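Local coordinates for C. albicans actin interacting protein Aip5 (Candida albicans SC5314, PDB 6M4C) that probably promotes actin nucleation as a partner of the polarisome complex that supports filamentous growth, at residues N30-L35 / F42-L47. Sequence-based numbering, arbitrary orientation.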
ATOM      1  N   ASN A  30     -10.756   8.012  -4.609  1.00 99.04           N
ATOM      2  CA  ASN A  30     -10.880   9.395  -5.037  1.00 87.57           C
ATOM      3  C   ASN A  30      -9.550  10.118  -4.912  1.00 89.11           C
ATOM      4  O   ASN A  30      -9.142  10.853  -5.812  1.00105.97           O
ATOM      5  CB  ASN A  30     -11.910  10.123  -4.186  1.00 91.50           C
ATOM      6  CG  ASN A  30     -13.309   9.612  -4.437  1.00110.01           C
ATOM      7  OD1 ASN A  30     -13.558   8.937  -5.436  1.00121.33           O
ATOM      8  ND2 ASN A  30     -14.227   9.929  -3.539  1.00118.64           N
ATOM      9  N   LEU A  31      -8.876   9.893  -3.787  1.00 79.21           N
ATOM     10  CA  LEU A  31      -7.573  10.502  -3.564  1.00 89.73           C
ATOM     11  C   LEU A  31      -6.524   9.961  -4.547  1.00 93.75           C
ATOM     12  O   LEU A  31      -5.654  10.709  -5.002  1.00 89.99           O
ATOM     13  CB  LEU A  31      -7.184  10.288  -2.096  1.00 77.50           C
ATOM     14  CG  LEU A  31      -6.032  11.135  -1.569  1.00 82.07           C
ATOM     15  CD1 LEU A  31      -6.362  12.620  -1.617  1.00 79.42           C
ATOM     16  CD2 LEU A  31      -5.721  10.728  -0.140  1.00 98.97           C
ATOM     17  N   ALA A  32      -6.599   8.659  -4.872  1.00 89.05           N
ATOM     18  CA  ALA A  32      -5.636   8.062  -5.781  1.00 76.67           C
ATOM     19  C   ALA A  32      -5.869   8.607  -7.186  1.00 81.20           C
ATOM     20  O   ALA A  32      -4.918   8.855  -7.926  1.00 82.06           O
ATOM     21  CB  ALA A  32      -5.742   6.566  -5.749  1.00 64.73           C
ATOM     22  N   ALA A  33      -7.148   8.795  -7.534  1.00 80.07           N
ATOM     23  CA  ALA A  33      -7.531   9.292  -8.849  1.00 79.48           C
ATOM     24  C   ALA A  33      -6.917  10.675  -9.069  1.00 85.28           C
ATOM     25  O   ALA A  33      -6.336  10.953 -10.116  1.00 84.60           O
ATOM     26  CB  ALA A  33      -9.032   9.322  -8.939  1.00 62.68           C
ATOM     27  N   ILE A  34      -7.018  11.537  -8.050  1.00 86.07           N
ATOM     28  CA  ILE A  34      -6.399  12.843  -8.144  1.00 77.19           C
ATOM     29  C   ILE A  34      -4.891  12.688  -8.320  1.00 77.32           C
ATOM     30  O   ILE A  34      -4.277  13.460  -9.047  1.00 78.14           O
ATOM     31  CB  ILE A  34      -6.683  13.678  -6.889  1.00 83.19           C
ATOM     32  CG1 ILE A  34      -8.159  14.046  -6.744  1.00 77.53           C
ATOM     33  CG2 ILE A  34      -5.775  14.901  -6.893  1.00 82.37           C
ATOM     34  CD1 ILE A  34      -8.445  14.958  -5.575  1.00 81.21           C
ATOM     35  N   LEU A  35      -4.280  11.760  -7.575  1.00 75.19           N
ATOM     36  CA  LEU A  35      -2.829  11.714  -7.588  1.00 77.58           C
ATOM     37  C   LEU A  35      -2.370  11.250  -8.963  1.00 86.28           C
ATOM     38  O   LEU A  35      -1.388  11.771  -9.509  1.00 79.89           O
ATOM     39  CB  LEU A  35      -2.289  10.837  -6.451  1.00 72.50           C
ATOM     40  CG  LEU A  35      -2.284  11.470  -5.052  1.00 83.38           C
ATOM     41  CD1 LEU A  35      -1.391  10.686  -4.107  1.00 75.36           C
ATOM     42  CD2 LEU A  35      -1.824  12.928  -5.070  1.00 77.52           C
ATOM     43  N   PHE A  42       2.581   6.967  -6.176  1.00 90.14           N
ATOM     44  CA  PHE A  42       2.367   6.829  -4.739  1.00 82.60           C
ATOM     45  C   PHE A  42       2.238   5.370  -4.271  1.00 79.16           C
ATOM     46  O   PHE A  42       1.813   4.495  -5.014  1.00103.15           O
ATOM     47  CB  PHE A  42       1.130   7.640  -4.356  1.00 75.44           C
ATOM     48  CG  PHE A  42      -0.168   7.008  -4.770  1.00 69.79           C
ATOM     49  CD1 PHE A  42      -0.803   6.103  -3.941  1.00 65.13           C
ATOM     50  CD2 PHE A  42      -0.762   7.324  -5.979  1.00 82.18           C
ATOM     51  CE1 PHE A  42      -2.021   5.539  -4.304  1.00 71.68           C
ATOM     52  CE2 PHE A  42      -1.969   6.740  -6.350  1.00 91.61           C
ATOM     53  CZ  PHE A  42      -2.594   5.838  -5.516  1.00 72.69           C
ATOM     54  N   GLU A  43       2.605   5.104  -3.010  1.00 87.92           N
ATOM     55  CA  GLU A  43       2.350   3.821  -2.370  1.00 79.03           C
ATOM     56  C   GLU A  43       1.395   4.060  -1.206  1.00 80.39           C
ATOM     57  O   GLU A  43       1.486   5.101  -0.561  1.00 98.46           O
ATOM     58  CB  GLU A  43       3.624   3.202  -1.791  1.00 77.48           C
ATOM     59  CG  GLU A  43       4.688   2.767  -2.779  1.00 86.87           C
ATOM     60  CD  GLU A  43       5.999   2.331  -2.132  1.00105.10           C
ATOM     61  OE1 GLU A  43       5.944   1.749  -1.026  1.00124.60           O
ATOM     62  OE2 GLU A  43       7.081   2.563  -2.730  1.00114.13           O
ATOM     63  N   TYR A  44       0.500   3.092  -0.947  1.00 84.03           N
ATOM     64  CA  TYR A  44      -0.381   3.089   0.213  1.00 82.73           C
ATOM     65  C   TYR A  44       0.371   2.644   1.473  1.00 89.86           C
ATOM     66  O   TYR A  44       1.356   1.905   1.401  1.00 85.88           O
ATOM     67  CB  TYR A  44      -1.542   2.130  -0.011  1.00 74.07           C
ATOM     68  CG  TYR A  44      -2.681   2.666  -0.832  1.00 78.25           C
ATOM     69  CD1 TYR A  44      -3.622   3.506  -0.271  1.00 83.38           C
ATOM     70  CD2 TYR A  44      -2.862   2.285  -2.152  1.00 81.60           C
ATOM     71  CE1 TYR A  44      -4.704   3.976  -0.999  1.00 91.61           C
ATOM     72  CE2 TYR A  44      -3.920   2.768  -2.909  1.00 71.94           C
ATOM     73  CZ  TYR A  44      -4.856   3.605  -2.323  1.00 93.89           C
ATOM     74  OH  TYR A  44      -5.939   4.074  -3.018  1.00 93.87           O
ATOM     75  N   ARG A  45      -0.072   3.158   2.632  1.00 97.86           N
ATOM     76  CA  ARG A  45       0.402   2.737   3.948  1.00 81.43           C
ATOM     77  C   ARG A  45      -0.837   2.471   4.790  1.00 84.94           C
ATOM     78  O   ARG A  45      -1.753   3.300   4.784  1.00 80.34           O
ATOM     79  CB  ARG A  45       1.265   3.811   4.621  1.00 71.07           C
ATOM     80  CG  ARG A  45       2.602   4.063   3.945  1.00 66.54           C
ATOM     81  CD  ARG A  45       3.656   3.134   4.485  1.00 91.18           C
ATOM     82  NE  ARG A  45       4.929   3.807   4.327  1.00122.88           N
ATOM     83  CZ  ARG A  45       5.388   4.741   5.154  1.00137.96           C
ATOM     84  NH1 ARG A  45       4.688   5.068   6.225  1.00127.16           N
ATOM     85  NH2 ARG A  45       6.556   5.319   4.929  1.00158.00           N
ATOM     86  N   ASP A  46      -0.880   1.289   5.434  1.00 79.52           N
ATOM     87  CA  ASP A  46      -1.994   0.881   6.274  1.00 92.82           C
ATOM     88  C   ASP A  46      -1.658   1.208   7.728  1.00106.96           C
ATOM     89  O   ASP A  46      -0.556   0.940   8.195  1.00 94.72           O
ATOM     90  CB  ASP A  46      -2.294  -0.604   6.098  1.00 98.42           C
ATOM     91  CG  ASP A  46      -3.672  -1.070   6.551  1.00111.86           C
ATOM     92  OD1 ASP A  46      -4.674  -0.375   6.251  1.00 91.08           O
ATOM     93  OD2 ASP A  46      -3.738  -2.174   7.155  1.00125.14           O
ATOM     94  N   LEU A  47      -2.621   1.794   8.443  1.00113.16           N
ATOM     95  CA  LEU A  47      -2.386   2.200   9.819  1.00122.47           C
ATOM     96  C   LEU A  47      -2.808   1.077  10.764  1.00118.79           C
ATOM     97  O   LEU A  47      -2.868   1.265  11.976  1.00158.11           O
ATOM     98  CB  LEU A  47      -3.169   3.491  10.087  1.00112.68           C
ATOM     99  CG  LEU A  47      -2.350   4.777  10.037  1.00107.62           C
ATOM    100  CD1 LEU A  47      -1.629   4.903   8.703  1.00110.48           C
ATOM    101  CD2 LEU A  47      -3.230   5.982  10.300  1.00 82.31           C
TER
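The ring of Phe42 packs against Ala32 and Leu35, fastening the C-terminal half of helix 22-36 to the start of strand 43-46. The two elements are the second and third pieces of the beta-alpha-beta unit that opens this thioredoxin-like fold, in which strand 43-46 runs parallel to strand 12-16. Entering the strand, Phe42 carries most of the contact. Its CG sits between the backbone N and the carbonyl carbon (chi1 74°), a rotation that sends the ring toward the helix. Leu35 meets the near part of this side chain: its CB lies 3.9 Å from Phe42 CD2, and its CD1 is equally far, 3.9 Å, from Phe42 CG. The outer part of the ring belongs to Ala32, whose CB approaches it obliquely, with CA close behind. Ala32 and Leu35, one helical turn apart, thus follow the length of the phenyl group, and Phe42 also touches Ile14 of strand 12-16 and Thr49 of the second subunit. Two residues on, Tyr44 again reaches the helix, though with the end of its side chain alone. Its ring receives Phe42 CE1 over one face, offset toward the rim and 3.6 Å above the plane, while Tyr44 CE2 lies in the plane of the Phe42 ring at its edge, so the two aromatic groups are sharply turned against each other. Tyr44 OH makes a weak hydrogen bond to the carbonyl oxygen of Ser28, one turn before Ala32. Farther along, Asp46 OD1 accepts a hydrogen bond from Leu18 N. Back at the helix, the methyl of Ala32 touches both aromatics, with CB 3.7 Å from Tyr44 OH and 3.2 Å from Phe42 CZ.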